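PDB 1OLT: oxygen-independent coproporphyrinogen III oxidase from Escherichia coli, which catalyses the anaerobic oxidative decarboxylation of two propionate groups of coproporphyrinogen III to give protoporphyrinogen IX in heme biosynthesis, using a [4Fe-4S] cluster and S-adenosylmethionine. Local coordinates for residues Pro60-Leu65 with Gly112-Tyr117; Val146-Ile151 with Val182-Asp187. All coordinates share one frame; numbering follows the deposited sequence.

Contact 1 (Pro60-Leu65 with Gly112-Tyr117). With SF4 (iron/sulfur cluster), chain B; SAM (S-adenosylmethionine), chain C; SAM (S-adenosylmethionine), chain D.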
# COMPACT_ATOMS: atom_id res chain seq x y z
N PRO A 60 -15.37 -1.28 -0.09
CA PRO A 60 -15.10 -2.53 -0.78
C PRO A 60 -15.72 -2.71 -2.16
O PRO A 60 -15.25 -3.59 -2.89
CB PRO A 60 -15.67 -3.58 0.18
CG PRO A 60 -16.88 -2.86 0.85
CD PRO A 60 -16.38 -1.46 0.99
N PHE A 61 -16.67 -1.89 -2.56
CA PHE A 61 -17.46 -2.17 -3.71
C PHE A 61 -16.76 -1.85 -5.03
O PHE A 61 -16.08 -0.82 -5.16
CB PHE A 61 -18.84 -1.43 -3.57
CG PHE A 61 -19.56 -1.76 -2.32
CD1 PHE A 61 -20.04 -3.00 -2.10
CD2 PHE A 61 -19.70 -0.80 -1.33
CE1 PHE A 61 -20.67 -3.31 -0.89
CE2 PHE A 61 -20.31 -1.11 -0.15
CZ PHE A 61 -20.82 -2.33 0.04
N CYS A 62 -16.97 -2.73 -6.01
CA CYS A 62 -16.54 -2.50 -7.39
C CYS A 62 -17.70 -2.77 -8.35
O CYS A 62 -18.58 -3.58 -8.09
CB CYS A 62 -15.35 -3.38 -7.74
SG CYS A 62 -13.94 -3.21 -6.66
N HIS A 63 -17.68 -2.11 -9.51
CA HIS A 63 -18.73 -2.26 -10.53
C HIS A 63 -18.66 -3.63 -11.24
O HIS A 63 -19.69 -4.21 -11.58
CB HIS A 63 -18.62 -1.15 -11.60
CG HIS A 63 -18.87 0.21 -11.04
ND1 HIS A 63 -19.99 0.52 -10.31
CD2 HIS A 63 -18.19 1.37 -11.19
CE1 HIS A 63 -19.96 1.80 -9.97
NE2 HIS A 63 -18.88 2.33 -10.47
N LYS A 64 -17.43 -4.14 -11.42
CA LYS A 64 -17.17 -5.23 -12.34
C LYS A 64 -15.98 -6.13 -11.88
O LYS A 64 -15.06 -5.63 -11.21
CB LYS A 64 -16.89 -4.61 -13.72
CG LYS A 64 -16.98 -5.64 -14.86
CD LYS A 64 -16.67 -5.07 -16.28
CE LYS A 64 -17.66 -3.92 -16.74
NZ LYS A 64 -17.23 -3.44 -18.15
N LEU A 65 -15.99 -7.39 -12.20
CA LEU A 65 -15.01 -8.34 -11.65
C LEU A 65 -13.73 -8.41 -12.51
O LEU A 65 -13.73 -8.97 -13.55
CB LEU A 65 -15.60 -9.74 -11.55
CG LEU A 65 -14.73 -10.87 -11.05
CD1 LEU A 65 -14.29 -10.58 -9.62
CD2 LEU A 65 -15.50 -12.11 -11.14
N GLY A 112 -9.64 0.32 -1.32
CA GLY A 112 -10.67 -0.69 -1.57
C GLY A 112 -10.15 -1.87 -2.39
O GLY A 112 -8.98 -2.26 -2.20
N GLY A 113 -10.98 -2.43 -3.30
CA GLY A 113 -12.24 -1.94 -3.70
C GLY A 113 -12.08 -0.69 -4.48
O GLY A 113 -10.98 -0.26 -4.78
N THR A 114 -13.22 -0.04 -4.78
CA THR A 114 -13.25 1.13 -5.58
C THR A 114 -13.91 2.28 -4.83
O THR A 114 -15.15 2.38 -4.79
CB THR A 114 -14.02 0.87 -6.86
OG1 THR A 114 -13.45 -0.17 -7.65
CG2 THR A 114 -13.92 2.10 -7.77
N PRO A 115 -13.13 3.14 -4.19
CA PRO A 115 -13.71 4.30 -3.49
C PRO A 115 -14.66 5.15 -4.32
O PRO A 115 -15.64 5.61 -3.74
CB PRO A 115 -12.49 5.11 -3.04
CG PRO A 115 -11.43 4.02 -2.83
CD PRO A 115 -11.69 3.02 -3.91
N THR A 116 -14.37 5.31 -5.61
CA THR A 116 -15.22 6.05 -6.52
C THR A 116 -16.47 5.31 -7.01
O THR A 116 -17.20 5.84 -7.88
CB THR A 116 -14.42 6.66 -7.68
OG1 THR A 116 -13.59 5.69 -8.37
CG2 THR A 116 -13.51 7.67 -7.14
N TYR A 117 -16.71 4.13 -6.46
CA TYR A 117 -18.02 3.52 -6.52
C TYR A 117 -19.07 4.44 -5.86
O TYR A 117 -20.26 4.46 -6.26
CB TYR A 117 -18.00 2.19 -5.80
CG TYR A 117 -19.26 1.34 -5.99
CD1 TYR A 117 -20.42 1.54 -5.19
CD2 TYR A 117 -19.27 0.30 -6.92
CE1 TYR A 117 -21.57 0.72 -5.38
CE2 TYR A 117 -20.40 -0.50 -7.11
CZ TYR A 117 -21.55 -0.29 -6.33
OH TYR A 117 -22.63 -1.10 -6.53
FE1 SF4 B . -12.16 -3.75 -8.05
FE2 SF4 B . -9.86 -5.09 -7.96
FE3 SF4 B . -10.02 -2.62 -8.61
FE4 SF4 B . -10.83 -4.31 -10.06
S1 SF4 B . -8.60 -4.12 -9.53
S2 SF4 B . -11.95 -2.41 -9.82
S3 SF4 B . -11.81 -5.70 -8.83
S4 SF4 B . -10.45 -3.50 -6.68
N SAM C . -10.39 -0.30 -7.62
CA SAM C . -9.54 0.66 -8.31
C SAM C . -9.00 0.16 -9.66
O SAM C . -8.98 -1.10 -9.89
OXT SAM C . -8.68 1.03 -10.44
CB SAM C . -8.35 0.94 -7.37
CG SAM C . -7.12 0.07 -7.38
SD SAM C . -7.31 -1.55 -6.69
CE SAM C . -8.00 -1.30 -5.06
C5' SAM C . -5.59 -1.85 -6.00
C4' SAM C . -4.46 -2.41 -6.94
O4' SAM C . -4.03 -3.72 -6.62
C3' SAM C . -4.90 -2.55 -8.38
O3' SAM C . -5.01 -1.30 -9.08
C2' SAM C . -3.88 -3.54 -8.96
O2' SAM C . -2.79 -2.86 -9.58
C1' SAM C . -3.37 -4.27 -7.74
N9 SAM C . -3.64 -5.69 -7.75
C8 SAM C . -4.87 -6.26 -7.51
N7 SAM C . -4.75 -7.58 -7.56
C5 SAM C . -3.44 -7.87 -7.83
C6 SAM C . -2.74 -9.08 -7.99
N6 SAM C . -3.32 -10.28 -7.88
N1 SAM C . -1.40 -9.01 -8.25
C2 SAM C . -0.76 -7.77 -8.37
N3 SAM C . -1.43 -6.61 -8.20
C4 SAM C . -2.75 -6.67 -7.95
N SAM D . -2.47 -5.22 -1.78
CA SAM D . -2.14 -5.14 -3.22
C SAM D . -1.29 -6.33 -3.69
O SAM D . -1.64 -7.11 -4.60
OXT SAM D . -0.19 -6.63 -3.18
CB SAM D . -1.45 -3.78 -3.53
CG SAM D . -2.34 -2.51 -3.36
SD SAM D . -1.94 -1.49 -1.90
CE SAM D . -0.89 -0.19 -2.64
C5' SAM D . -3.39 -0.47 -1.42
C4' SAM D . -4.57 -1.33 -0.99
O4' SAM D . -4.17 -1.97 0.22
C3' SAM D . -5.83 -0.54 -0.64
O3' SAM D . -6.53 -0.13 -1.80
C2' SAM D . -6.51 -1.55 0.26
O2' SAM D . -7.05 -2.59 -0.51
C1' SAM D . -5.32 -2.09 1.08
N9 SAM D . -5.08 -1.33 2.28
C8 SAM D . -4.36 -0.19 2.41
N7 SAM D . -4.40 0.22 3.74
C5 SAM D . -5.12 -0.64 4.41
C6 SAM D . -5.48 -0.71 5.73
N6 SAM D . -5.09 0.16 6.64
N1 SAM D . -6.27 -1.74 6.09
C2 SAM D . -6.68 -2.66 5.20
N3 SAM D . -6.36 -2.60 3.91
C4 SAM D . -5.57 -1.60 3.52
O HOH W 1 -15.13 -0.51 -9.89
O HOH W 2 -17.67 5.10 -10.51
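Y117 meets two aromatic residues of 60-65 at once. CB of F61 sits over the middle of its ring, 3.6 Å from the centroid, a CH-pi contact. A chi1 of -171° sets CG of Y117 anti to its backbone N, where it lies 3.7 Å from CB of F61. The F61 ring turns off from Y117, with the planes at 41°, and meets Y85 edge-to-face. H63 brings ND1 to 3.4 Å from CE2 of Y117, the ring planes differing by 27° but with little overlap. The hydroxyl of Y117 hydrogen-bonds the carbonyl of T76.

The direct polar link between the segments is a backbone one: N of T114 donates to O of F61 at 3.0 Å, approaching from above the carbonyl plane. Water 1 joins N of H63 to OG1 of T114, and water 2 bridges NE2 of H63 to the carbonyl of T116.

At the cluster, SG of C62 binds an iron, FE1, at 2.3 Å, and lies 3.2 Å from OG1 of T114. That hydroxyl is also 3.1 Å from the amino N of the chain C SAM, whose N and O bind FE3. CA of G113 lies 3.5 Å from O of P60, and a side chain there would run into CA of P60; the peptide before G113 is cis. G112 holds the ribose of the chain D SAM by two hydrogen bonds. C62 opens the CX3CX2C loop completed by C66 and C69, and the glycine-rich turn after strand 105-112 brings O of G113 near that amino N; both are hallmarks of the radical SAM core.

Contact 2 (Val146-Ile151 with Val182-Asp187); sequences VDPREI and VNREQD. With SAM (S-adenosylmethionine), chain C; SF4 (iron/sulfur cluster), chain B.
R149 stacks its guanidinium on R184, the two groups 4.3 Å apart between centres and inclined by 30°. CG of R184 sits over the middle of the R149 group, while NH2 of R149 rides above the rim of the R184 group, 3.5 Å from NH1 of R184. D147 probably eases this meeting of like charges. Its OD1 takes NE of R149 on the syn lone pair at 2.9 Å and NH2 of R149 from above the carboxylate plane; it also lies over a face of the R184 guanidinium, a contact of charges alone.

On R184, NH1 donates to O and NH2 to OXT of the chain C SAM, each at 2.9 Å and nearly straight. Its NE goes to OE1 of Q186, whose NE2 is held by O of V171. Both arginines line the cluster: NH2 of R149 and NH1 of R184 each lie 3.6 Å from a sulfur, S2 and S1 respectively. An alanine at R149 would probably leave OD1 of D147 without the two donors it takes from R149 and R184 without the flat group packed against it.

P148 rests on helix 188-200 and strand 166-172, and the loop after strand 140-146 faces the segment that joins helix 176-182 to helix 188-200.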
# COMPACT_ATOMS: atom_id res chain seq x y z
N VAL A 146 -8.98 5.42 -7.59
CA VAL A 146 -9.99 5.73 -8.61
C VAL A 146 -9.90 4.69 -9.70
O VAL A 146 -8.84 4.47 -10.24
CB VAL A 146 -9.73 7.12 -9.26
CG1 VAL A 146 -10.78 7.39 -10.33
CG2 VAL A 146 -9.79 8.22 -8.22
N ASP A 147 -11.01 4.06 -10.02
CA ASP A 147 -11.12 3.19 -11.20
C ASP A 147 -11.56 4.08 -12.39
O ASP A 147 -12.61 4.74 -12.32
CB ASP A 147 -12.19 2.15 -10.89
CG ASP A 147 -12.54 1.24 -12.06
OD1 ASP A 147 -11.74 1.08 -13.01
OD2 ASP A 147 -13.62 0.60 -12.05
N PRO A 148 -10.81 4.12 -13.49
CA PRO A 148 -11.14 5.04 -14.59
C PRO A 148 -12.21 4.44 -15.58
O PRO A 148 -11.99 4.41 -16.85
CB PRO A 148 -9.82 5.19 -15.29
CG PRO A 148 -9.23 3.73 -15.16
CD PRO A 148 -9.59 3.36 -13.75
N ARG A 149 -13.26 3.89 -15.02
CA ARG A 149 -14.40 3.33 -15.75
C ARG A 149 -15.65 3.75 -15.01
O ARG A 149 -15.61 3.96 -13.81
CB ARG A 149 -14.34 1.82 -15.76
CG ARG A 149 -13.26 1.27 -16.59
CD ARG A 149 -13.15 -0.25 -16.46
NE ARG A 149 -12.67 -0.64 -15.13
CZ ARG A 149 -12.78 -1.84 -14.59
NH1 ARG A 149 -13.30 -2.84 -15.29
NH2 ARG A 149 -12.30 -2.06 -13.37
N GLU A 150 -16.73 3.93 -15.75
CA GLU A 150 -18.06 4.30 -15.16
C GLU A 150 -17.95 5.48 -14.19
O GLU A 150 -18.43 5.49 -13.03
CB GLU A 150 -18.69 3.05 -14.56
CG GLU A 150 -18.91 1.96 -15.62
CD GLU A 150 -19.62 0.71 -15.07
OE1 GLU A 150 -20.49 0.89 -14.22
OE2 GLU A 150 -19.26 -0.46 -15.43
N ILE A 151 -17.25 6.50 -14.64
CA ILE A 151 -17.07 7.68 -13.82
C ILE A 151 -17.04 8.87 -14.77
O ILE A 151 -16.54 8.77 -15.84
CB ILE A 151 -15.76 7.57 -12.94
CG1 ILE A 151 -15.69 8.63 -11.89
CG2 ILE A 151 -14.47 7.59 -13.75
CD1 ILE A 151 -14.46 8.50 -11.01
N VAL A 182 -8.63 -10.30 -18.80
CA VAL A 182 -8.83 -10.08 -17.39
C VAL A 182 -10.08 -9.29 -17.10
O VAL A 182 -10.30 -8.91 -15.94
CB VAL A 182 -7.60 -9.43 -16.70
CG1 VAL A 182 -6.35 -10.24 -16.92
CG2 VAL A 182 -7.35 -7.96 -17.17
N ASN A 183 -10.94 -9.09 -18.10
CA ASN A 183 -12.20 -8.38 -17.91
C ASN A 183 -12.03 -6.98 -17.40
O ASN A 183 -12.78 -6.55 -16.51
CB ASN A 183 -13.17 -9.18 -16.98
CG ASN A 183 -14.58 -8.70 -17.07
OD1 ASN A 183 -15.02 -8.15 -18.15
ND2 ASN A 183 -15.38 -8.90 -15.95
N ARG A 184 -11.03 -6.26 -17.95
CA ARG A 184 -10.81 -4.88 -17.59
C ARG A 184 -10.68 -3.98 -18.84
O ARG A 184 -9.77 -3.16 -18.96
CB ARG A 184 -9.60 -4.68 -16.67
CG ARG A 184 -9.74 -3.30 -15.89
CD ARG A 184 -8.55 -2.97 -15.30
NE ARG A 184 -8.53 -1.65 -14.75
CZ ARG A 184 -8.64 -1.32 -13.47
NH1 ARG A 184 -8.91 -2.22 -12.53
NH2 ARG A 184 -8.46 -0.04 -13.14
N GLU A 185 -11.62 -4.15 -19.75
CA GLU A 185 -11.73 -3.29 -20.90
C GLU A 185 -11.93 -1.85 -20.37
O GLU A 185 -12.76 -1.60 -19.55
CB GLU A 185 -12.93 -3.67 -21.74
CG GLU A 185 -13.23 -2.70 -22.86
CD GLU A 185 -12.19 -2.75 -23.92
OE1 GLU A 185 -11.65 -3.88 -24.13
OE2 GLU A 185 -11.94 -1.66 -24.58
N GLN A 186 -11.14 -0.94 -20.91
CA GLN A 186 -11.17 0.46 -20.53
C GLN A 186 -10.74 1.34 -21.71
O GLN A 186 -10.03 0.90 -22.71
CB GLN A 186 -10.32 0.68 -19.21
CG GLN A 186 -9.06 0.29 -19.30
CD GLN A 186 -8.29 0.11 -17.96
OE1 GLN A 186 -8.77 0.34 -16.85
NE2 GLN A 186 -7.03 -0.23 -18.14
N ASP A 187 -11.24 2.55 -21.66
CA ASP A 187 -11.06 3.44 -22.80
C ASP A 187 -9.79 4.27 -22.58
O ASP A 187 -9.74 5.05 -21.68
CB ASP A 187 -12.30 4.33 -22.91
CG ASP A 187 -12.27 5.20 -24.13
OD1 ASP A 187 -11.27 5.92 -24.40
OD2 ASP A 187 -13.24 5.23 -24.87
N SAM C . -10.39 -0.30 -7.62
CA SAM C . -9.54 0.66 -8.31
C SAM C . -9.00 0.16 -9.66
O SAM C . -8.98 -1.10 -9.89
OXT SAM C . -8.68 1.03 -10.44
CB SAM C . -8.35 0.94 -7.37
CG SAM C . -7.12 0.07 -7.38
SD SAM C . -7.31 -1.55 -6.69
CE SAM C . -8.00 -1.30 -5.06
C5' SAM C . -5.59 -1.85 -6.00
C4' SAM C . -4.46 -2.41 -6.94
O4' SAM C . -4.03 -3.72 -6.62
C3' SAM C . -4.90 -2.55 -8.38
O3' SAM C . -5.01 -1.30 -9.08
C2' SAM C . -3.88 -3.54 -8.96
O2' SAM C . -2.79 -2.86 -9.58
C1' SAM C . -3.37 -4.27 -7.74
N9 SAM C . -3.64 -5.69 -7.75
C8 SAM C . -4.87 -6.26 -7.51
N7 SAM C . -4.75 -7.58 -7.56
C5 SAM C . -3.44 -7.87 -7.83
C6 SAM C . -2.74 -9.08 -7.99
N6 SAM C . -3.32 -10.28 -7.88
N1 SAM C . -1.40 -9.01 -8.25
C2 SAM C . -0.76 -7.77 -8.37
N3 SAM C . -1.43 -6.61 -8.20
C4 SAM C . -2.75 -6.67 -7.95
FE1 SF4 B . -12.16 -3.75 -8.05
FE2 SF4 B . -9.86 -5.09 -7.96
FE3 SF4 B . -10.02 -2.62 -8.61
FE4 SF4 B . -10.83 -4.31 -10.06
S1 SF4 B . -8.60 -4.12 -9.53
S2 SF4 B . -11.95 -2.41 -9.82
S3 SF4 B . -11.81 -5.70 -8.83
S4 SF4 B . -10.45 -3.50 -6.68
O HOH W 3 -12.67 3.65 -19.47
O HOH W 4 -13.66 -5.44 -14.18
O HOH W 5 -14.33 -3.19 -18.08

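From the N terminus, strand 53-62 runs into 60-65, and contact 1 closes after the chain has passed through helix 80-96 and strand 105-112 to reach 112-117. Helix 120-133 and strand 140-146 follow before contact 2 opens at 146-151; it closes at 182-187, beyond helix 154-161, strand 166-172 and helix 176-182. The two closures are in series, neither nested nor crossed. They still touch: O of L65 and ND2 of N183 are probably hydrogen-bonded, and CG2 of T114 packs on CB of D147. Contact 1 ties the ends of strands 53-62 and 105-112; contact 2 ties the end of strand 140-146 to the loop between helices 176-182 and 188-200, and both border the same cluster and the SAM of chain C.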